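Local coordinates for protein homoprotocatechuate 2,3-dioxygenase (Brevibacterium fuscum, PDB 4Z6M) that catalyses the iron(II)-dependent, dioxygen-driven opening of the aromatic ring of homoprotocatechuate, an extradiol cleavage beside its two hydroxyl groups, at residues Y20-V25 / A115-D120; V43-E46 / I51-R54; L53-F56 / H62-V65. The protein carries 1 engineered substitution. All blocks are in the same frame, centred on the assembly; numbering follows the deposited sequence.

Interaction 1. Residues Y20-V25 / A115-D120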
loop_
_atom_site.group_PDB
_atom_site.type_symbol
_atom_site.label_atom_id
_atom_site.label_comp_id
_atom_site.label_asym_id
_atom_site.label_seq_id
_atom_site.Cartn_x
_atom_site.Cartn_y
_atom_site.Cartn_z
ATOM N N TYR A 20 -11.393 4.124 25.977
ATOM C CA TYR A 20 -10.052 4.573 26.360
ATOM C C TYR A 20 -9.513 3.690 27.456
ATOM O O TYR A 20 -10.280 3.012 28.140
ATOM C CB TYR A 20 -10.026 6.070 26.792
ATOM C CG TYR A 20 -10.555 6.368 28.192
ATOM C CD1 TYR A 20 -11.887 6.683 28.398
ATOM C CD2 TYR A 20 -9.704 6.371 29.292
ATOM C CE1 TYR A 20 -12.376 6.975 29.672
ATOM C CE2 TYR A 20 -10.190 6.655 30.561
ATOM C CZ TYR A 20 -11.520 6.935 30.754
ATOM O OH TYR A 20 -11.956 7.203 32.041
ATOM N N ALA A 21 -8.189 3.709 27.606
ATOM C CA ALA A 21 -7.546 3.155 28.793
ATOM C C ALA A 21 -6.814 4.263 29.536
ATOM O O ALA A 21 -6.257 5.161 28.927
ATOM C CB ALA A 21 -6.582 2.037 28.453
ATOM N N GLU A 22 -6.781 4.138 30.863
ATOM C CA GLU A 22 -5.915 4.954 31.716
ATOM C C GLU A 22 -4.793 4.053 32.229
ATOM O O GLU A 22 -5.060 3.064 32.933
ATOM C CB GLU A 22 -6.709 5.555 32.890
ATOM C CG GLU A 22 -5.841 6.477 33.729
ATOM C CD GLU A 22 -6.540 7.126 34.908
ATOM O OE1 GLU A 22 -7.712 6.788 35.214
ATOM O OE2 GLU A 22 -5.903 8.036 35.509
ATOM N N LEU A 23 -3.567 4.358 31.809
ATOM C CA LEU A 23 -2.361 3.668 32.222
ATOM C C LEU A 23 -1.579 4.530 33.188
ATOM O O LEU A 23 -1.319 5.696 32.903
ATOM C CB LEU A 23 -1.481 3.336 31.014
ATOM C CG LEU A 23 -2.089 2.431 29.937
ATOM C CD1 LEU A 23 -1.093 2.281 28.798
ATOM C CD2 LEU A 23 -2.479 1.068 30.475
ATOM N N VAL A 24 -1.137 3.925 34.293
ATOM C CA VAL A 24 -0.167 4.566 35.164
ATOM C C VAL A 24 1.212 4.294 34.609
ATOM O O VAL A 24 1.551 3.159 34.246
ATOM C CB VAL A 24 -0.292 4.097 36.628
ATOM C CG1 VAL A 24 0.759 4.774 37.489
ATOM C CG2 VAL A 24 -1.692 4.408 37.153
ATOM N N VAL A 25 1.987 5.364 34.507
ATOM C CA VAL A 25 3.363 5.343 33.995
ATOM C C VAL A 25 4.295 5.973 35.023
ATOM O O VAL A 25 3.861 6.788 35.822
ATOM C CB VAL A 25 3.478 6.073 32.639
ATOM C CG1 VAL A 25 2.550 5.416 31.628
ATOM C CG2 VAL A 25 3.184 7.569 32.776
ATOM N N ALA A 115 -19.550 8.947 35.342
ATOM C CA ALA A 115 -18.806 7.716 35.079
ATOM C C ALA A 115 -18.901 6.769 36.259
ATOM O O ALA A 115 -18.883 7.201 37.408
ATOM C CB ALA A 115 -17.351 8.007 34.766
ATOM N N LEU A 116 -18.982 5.478 35.948
ATOM C CA LEU A 116 -18.942 4.412 36.950
ATOM C C LEU A 116 -17.671 3.611 36.752
ATOM O O LEU A 116 -17.449 3.077 35.658
ATOM C CB LEU A 116 -20.144 3.500 36.767
ATOM C CG LEU A 116 -20.196 2.309 37.728
ATOM C CD1 LEU A 116 -20.695 2.788 39.082
ATOM C CD2 LEU A 116 -21.057 1.207 37.162
ATOM N N ARG A 117 -16.876 3.474 37.807
ATOM C CA ARG A 117 -15.811 2.492 37.817
ATOM C C ARG A 117 -16.166 1.357 38.740
ATOM O O ARG A 117 -16.839 1.556 39.770
ATOM C CB ARG A 117 -14.480 3.125 38.203
ATOM C CG ARG A 117 -13.943 3.991 37.073
ATOM C CD ARG A 117 -12.542 4.513 37.305
ATOM N NE ARG A 117 -12.139 5.327 36.163
ATOM C CZ ARG A 117 -10.912 5.795 35.948
ATOM N NH1 ARG A 117 -9.930 5.572 36.811
ATOM N NH2 ARG A 117 -10.663 6.501 34.844
ATOM N N VAL A 118 -15.730 0.159 38.344
ATOM C CA VAL A 118 -16.049 -1.055 39.083
ATOM C C VAL A 118 -14.816 -1.926 39.176
ATOM O O VAL A 118 -13.973 -1.898 38.286
ATOM C CB VAL A 118 -17.214 -1.828 38.462
ATOM C CG1 VAL A 118 -18.410 -0.932 38.253
ATOM C CG2 VAL A 118 -16.828 -2.462 37.148
ATOM N N GLU A 119 -14.698 -2.671 40.275
ATOM C CA GLU A 119 -13.807 -3.824 40.336
ATOM C C GLU A 119 -14.601 -5.044 39.909
ATOM O O GLU A 119 -15.444 -5.543 40.663
ATOM C CB GLU A 119 -13.261 -4.019 41.757
ATOM C CG GLU A 119 -12.327 -2.919 42.188
ATOM C CD GLU A 119 -11.941 -2.966 43.667
ATOM O OE1 GLU A 119 -12.165 -4.014 44.330
ATOM O OE2 GLU A 119 -11.414 -1.933 44.159
ATOM N N ASP A 120 -14.379 -5.493 38.677
ATOM C CA ASP A 120 -15.305 -6.450 38.077
ATOM C C ASP A 120 -15.012 -7.856 38.614
ATOM O O ASP A 120 -14.047 -8.047 39.386
ATOM C CB ASP A 120 -15.324 -6.332 36.549
ATOM C CG ASP A 120 -14.339 -7.237 35.830
ATOM O OD1 ASP A 120 -13.348 -7.762 36.393
ATOM O OD2 ASP A 120 -14.578 -7.395 34.607
#
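Arg117 reaches Tyr20 and Glu22 across the concave side of a curved sheet of the vicinal oxygen chelate (glyoxalase) fold. Strands 73-81 and 125-129 run between the two partners in this sheet, and the CA atoms of Glu22 and Arg117 stay 11.9 Å apart, so the contact is made by side chains alone. Along 115-120, Leu116 and Val118 face helix 84-96, and Arg117 between them points to the other side of the sheet. Its chain is extended from CG to NE and presents the guanidinium end-on. NH1 and NH2 each give a bond of 3.0 Å to the same atom, Glu22 OE1, which lies in the guanidinium plane and is met nearly along its C-O axis. The two nitrogens come from opposite faces of the carboxylate plane, and the carboxylate and guanidinium planes stand 68° apart. Glu22 puts CG anti to its backbone N (chi1 -176°) and continues straight, which carries OE1 out to the arginine. Buried polar atoms are thereby linked in a network: Glu127 receives Arg117 NE at OE1 and pairs with Tyr20 OH through OE2, while Glu22 OE2 bonds Thr67. All three bonds across the contact are moderately bent, with N-H...O angles near 146°, since OE1 is shared by two nitrogens and NH2 by two acceptors: besides Glu22 OE1, Arg117 NH2 donates to Tyr20 OH at 3.2 Å, again at the guanidinium edge.

Interaction 2. Residues V43-E46 / I51-R54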
loop_
_atom_site.group_PDB
_atom_site.type_symbol
_atom_site.label_atom_id
_atom_site.label_comp_id
_atom_site.label_asym_id
_atom_site.label_seq_id
_atom_site.Cartn_x
_atom_site.Cartn_y
_atom_site.Cartn_z
ATOM N N VAL A 43 -2.233 14.975 21.193
ATOM C CA VAL A 43 -2.460 15.447 22.562
ATOM C C VAL A 43 -3.757 16.246 22.630
ATOM O O VAL A 43 -3.916 17.276 21.969
ATOM C CB VAL A 43 -1.276 16.285 23.083
ATOM C CG1 VAL A 43 -1.542 16.744 24.509
ATOM C CG2 VAL A 43 0.017 15.485 23.036
ATOM N N SER A 44 -4.675 15.774 23.464
ATOM C CA SER A 44 -5.903 16.500 23.768
ATOM C C SER A 44 -5.710 17.455 24.921
ATOM O O SER A 44 -6.383 18.468 24.993
ATOM C CB SER A 44 -7.037 15.521 24.109
ATOM O OG SER A 44 -7.276 14.654 23.005
ATOM N N TYR A 45 -4.850 17.075 25.862
ATOM C CA TYR A 45 -4.617 17.861 27.077
ATOM C C TYR A 45 -3.388 17.288 27.751
ATOM O O TYR A 45 -3.203 16.067 27.760
ATOM C CB TYR A 45 -5.793 17.772 28.062
ATOM C CG TYR A 45 -5.569 18.703 29.233
ATOM C CD1 TYR A 45 -5.703 20.073 29.065
ATOM C CD2 TYR A 45 -5.120 18.235 30.466
ATOM C CE1 TYR A 45 -5.455 20.947 30.100
ATOM C CE2 TYR A 45 -4.884 19.109 31.514
ATOM C CZ TYR A 45 -5.050 20.458 31.328
ATOM O OH TYR A 45 -4.817 21.329 32.360
ATOM N N GLU A 46 -2.555 18.130 28.347
ATOM C CA GLU A 46 -1.491 17.620 29.210
ATOM C C GLU A 46 -1.143 18.612 30.300
ATOM O O GLU A 46 -1.308 19.820 30.148
ATOM C CB GLU A 46 -0.237 17.226 28.410
ATOM C CG GLU A 46 0.433 18.336 27.667
ATOM C CD GLU A 46 1.630 17.873 26.857
ATOM O OE1 GLU A 46 2.392 17.008 27.340
ATOM O OE2 GLU A 46 1.800 18.385 25.727
ATOM N N ILE A 51 -1.115 12.976 30.615
ATOM C CA ILE A 51 -1.204 13.274 29.193
ATOM C C ILE A 51 -2.391 12.545 28.626
ATOM O O ILE A 51 -2.546 11.342 28.830
ATOM C CB ILE A 51 0.076 12.851 28.442
ATOM C CG1 ILE A 51 1.299 13.540 29.078
ATOM C CG2 ILE A 51 -0.046 13.168 26.960
ATOM C CD1 ILE A 51 2.613 12.989 28.612
ATOM N N TYR A 52 -3.230 13.283 27.928
ATOM C CA TYR A 52 -4.461 12.760 27.340
ATOM C C TYR A 52 -4.250 12.719 25.832
ATOM O O TYR A 52 -3.938 13.742 25.233
ATOM C CB TYR A 52 -5.645 13.675 27.638
ATOM C CG TYR A 52 -6.078 13.666 29.087
ATOM C CD1 TYR A 52 -5.334 14.319 30.071
ATOM C CD2 TYR A 52 -7.257 13.042 29.465
ATOM C CE1 TYR A 52 -5.737 14.304 31.408
ATOM C CE2 TYR A 52 -7.673 13.024 30.789
ATOM C CZ TYR A 52 -6.908 13.657 31.756
ATOM O OH TYR A 52 -7.325 13.599 33.076
ATOM N N LEU A 53 -4.426 11.539 25.235
ATOM C CA LEU A 53 -4.075 11.286 23.849
ATOM C C LEU A 53 -5.252 10.696 23.087
ATOM O O LEU A 53 -6.036 9.926 23.648
ATOM C CB LEU A 53 -2.927 10.284 23.769
ATOM C CG LEU A 53 -1.626 10.739 24.437
ATOM C CD1 LEU A 53 -0.674 9.565 24.592
ATOM C CD2 LEU A 53 -0.999 11.879 23.654
ATOM N N ARG A 54 -5.332 11.027 21.792
ATOM C CA ARG A 54 -6.346 10.472 20.927
ATOM C C ARG A 54 -5.772 10.075 19.582
ATOM O O ARG A 54 -4.752 10.587 19.122
ATOM C CB ARG A 54 -7.540 11.410 20.755
ATOM C CG ARG A 54 -7.295 12.627 19.896
ATOM C CD ARG A 54 -8.544 13.447 19.807
ATOM N NE ARG A 54 -8.474 14.591 18.889
ATOM C CZ ARG A 54 -8.093 15.817 19.244
ATOM N NH1 ARG A 54 -7.596 16.072 20.461
ATOM N NH2 ARG A 54 -8.208 16.798 18.374
#
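Ser44 and Tyr45 both face Tyr52, which puts a classic beta bulge in the antiparallel hairpin. The tight part lies along the buried strand 51-54. Ser44 N donates to Tyr52 O at 2.8 Å, and Tyr52 N donates to Tyr45 O, also at 2.8 Å. The extra residue shifts the register by one between the pairs Val43-Leu53 and Tyr45-Tyr52. Arg54 runs alongside Ser44, its CG and CD close to OG: with CG set between its backbone N and carbonyl carbon (chi1 73°) and the chain extended to NE, it brings NH1 to Ser44 OG at 2.9 Å, with the oxygen in the guanidinium plane. Ser44 OG also bonds His61 O, and Arg54 NH2 goes to Glu136 O. On the face of Leu53, its CD2 touches Val43 CG2 at 3.8 Å.

Segment 43-46 is the looser, partly exposed side, and Tyr45 and Glu46 form its outer part. Tyr45 lies beside the buried Tyr52, pointing the same way, with Tyr52 CD1 at the edge of its ring, 3.9 Å from CD2. On the reverse face Glu46 runs alongside Ile51, and Glu46 OE1 forms a salt bridge with Arg32 NE. Tyr52 OH finds Gln50 and the backbone N of Lys110. Within this chain strand 42-46 is the sheet's outermost, with 64-68 on the far side of 50-54, while helix 28-38 packs against Ile51 and Leu53.

Interaction 3. Residues L53-F56 / H62-V65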
loop_
_atom_site.group_PDB
_atom_site.type_symbol
_atom_site.label_atom_id
_atom_site.label_comp_id
_atom_site.label_asym_id
_atom_site.label_seq_id
_atom_site.Cartn_x
_atom_site.Cartn_y
_atom_site.Cartn_z
ATOM N N LEU A 53 -4.426 11.539 25.235
ATOM C CA LEU A 53 -4.075 11.286 23.849
ATOM C C LEU A 53 -5.252 10.696 23.087
ATOM O O LEU A 53 -6.036 9.926 23.648
ATOM C CB LEU A 53 -2.927 10.284 23.769
ATOM C CG LEU A 53 -1.626 10.739 24.437
ATOM C CD1 LEU A 53 -0.674 9.565 24.592
ATOM C CD2 LEU A 53 -0.999 11.879 23.654
ATOM N N ARG A 54 -5.332 11.027 21.792
ATOM C CA ARG A 54 -6.346 10.472 20.927
ATOM C C ARG A 54 -5.772 10.075 19.582
ATOM O O ARG A 54 -4.752 10.587 19.122
ATOM C CB ARG A 54 -7.540 11.410 20.755
ATOM C CG ARG A 54 -7.295 12.627 19.896
ATOM C CD ARG A 54 -8.544 13.447 19.807
ATOM N NE ARG A 54 -8.474 14.591 18.889
ATOM C CZ ARG A 54 -8.093 15.817 19.244
ATOM N NH1 ARG A 54 -7.596 16.072 20.461
ATOM N NH2 ARG A 54 -8.208 16.798 18.374
ATOM N N SER A 55 -6.488 9.140 18.967
ATOM C CA SER A 55 -6.167 8.679 17.625
ATOM C C SER A 55 -6.662 9.663 16.560
ATOM O O SER A 55 -7.445 10.570 16.840
ATOM C CB SER A 55 -6.751 7.286 17.427
ATOM O OG SER A 55 -8.142 7.309 17.469
ATOM N N PHE A 56 -6.230 9.423 15.320
ATOM C CA PHE A 56 -6.484 10.346 14.196
ATOM C C PHE A 56 -7.966 10.572 13.951
ATOM O O PHE A 56 -8.361 11.659 13.565
ATOM C CB PHE A 56 -5.839 9.770 12.938
ATOM C CG PHE A 56 -5.678 10.730 11.783
ATOM C CD1 PHE A 56 -4.901 11.879 11.913
ATOM C CD2 PHE A 56 -6.239 10.446 10.542
ATOM C CE1 PHE A 56 -4.723 12.727 10.837
ATOM C CE2 PHE A 56 -6.026 11.289 9.465
ATOM C CZ PHE A 56 -5.273 12.413 9.622
ATOM N N HIS A 62 -10.495 11.522 24.411
ATOM C CA HIS A 62 -9.245 10.787 24.393
ATOM C C HIS A 62 -9.500 9.287 24.241
ATOM O O HIS A 62 -10.594 8.796 24.509
ATOM C CB HIS A 62 -8.456 11.035 25.664
ATOM C CG HIS A 62 -9.230 10.717 26.900
ATOM N ND1 HIS A 62 -9.855 11.684 27.652
ATOM C CD2 HIS A 62 -9.504 9.537 27.501
ATOM C CE1 HIS A 62 -10.480 11.115 28.660
ATOM N NE2 HIS A 62 -10.291 9.809 28.586
ATOM N N ASN A 63 -8.448 8.600 23.828
ATOM C CA ASN A 63 -8.383 7.137 23.802
ATOM C C ASN A 63 -7.379 6.572 24.807
ATOM O O ASN A 63 -7.358 5.348 25.037
ATOM C CB ASN A 63 -8.008 6.622 22.428
ATOM C CG ASN A 63 -9.009 6.986 21.352
ATOM O OD1 ASN A 63 -8.637 7.591 20.335
ATOM N ND2 ASN A 63 -10.265 6.627 21.553
ATOM N N LEU A 64 -6.518 7.428 25.359
ATOM C CA LEU A 64 -5.458 6.961 26.234
ATOM C C LEU A 64 -5.135 8.086 27.204
ATOM O O LEU A 64 -4.896 9.215 26.784
ATOM C CB LEU A 64 -4.226 6.553 25.436
ATOM C CG LEU A 64 -3.076 5.905 26.173
ATOM C CD1 LEU A 64 -3.489 4.568 26.784
ATOM C CD2 LEU A 64 -1.903 5.693 25.230
ATOM N N VAL A 65 -5.157 7.781 28.499
ATOM C CA VAL A 65 -4.706 8.700 29.537
ATOM C C VAL A 65 -3.471 8.094 30.170
ATOM O O VAL A 65 -3.511 6.961 30.674
ATOM C CB VAL A 65 -5.787 8.944 30.611
ATOM C CG1 VAL A 65 -5.301 10.008 31.595
ATOM C CG2 VAL A 65 -7.079 9.383 29.961
#
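The flat amide of Asn63 meets Ser55 through its oxygen: Ser55 N donates to OD1 at 3.0 Å, in the carbonyl plane and with an N-H...O angle of 168°, and Ser55 OG lies 2.9 Å from the same OD1. The hydroxyl also bonds Val151 O. Asn63 CG sits anti to its own carbonyl carbon (chi1 -62°), which swings OD1 across to 53-56. At the other end of the amide, ND2 bonds Glu58 OE1 and Ala19 O, so the rotation of the group is fixed from both sides. The ring of His62 leads away from 53-56. One of its faces carries Val65 CG2, 3.4 Å above the plane and offset toward the rim, and Tyr20 and Tyr52 stack with it edge-to-face; its CB, by contrast, comes within 3.3 Å of Leu53 O.

The backbone here forms a classic beta bulge, Asn63 and Leu64 both facing Leu53. Leu53 O accepts twice, from Asn63 N at 2.8 Å and from Leu64 N at 3.1 Å, while Leu53 N gives a bond to Leu64 O. On one face of the sheet the two leucines lie side by side, CD1 of Leu53 4.1 Å from CD2 of Leu64, under Tyr35 of helix 28-38. Strand 64-68 is flanked by 50-54 and, on the edge away from it, by 15-25.

In the fold
All three contacts belong to one sheet of the N-terminal glyoxalase-family region, and interactions 2 and 3 are nested in the loop closed by interaction 1. Interactions 2 and 3 share Leu53 and Arg54, their centres about 6 Å apart, and bind the two edges of strand 50-54, each through a classic bulge. Interaction 2 is at the sheet's margin and partly exposed; interaction 3, further in, is wholly buried and adds an amide bridge to its backbone bonds. Interaction 1 is also buried, yet has no backbone bonds: charged and polar side chains span two intervening strands. Ala21 and Leu23 join interactions 1 and 3 through backbone bonds to Val65.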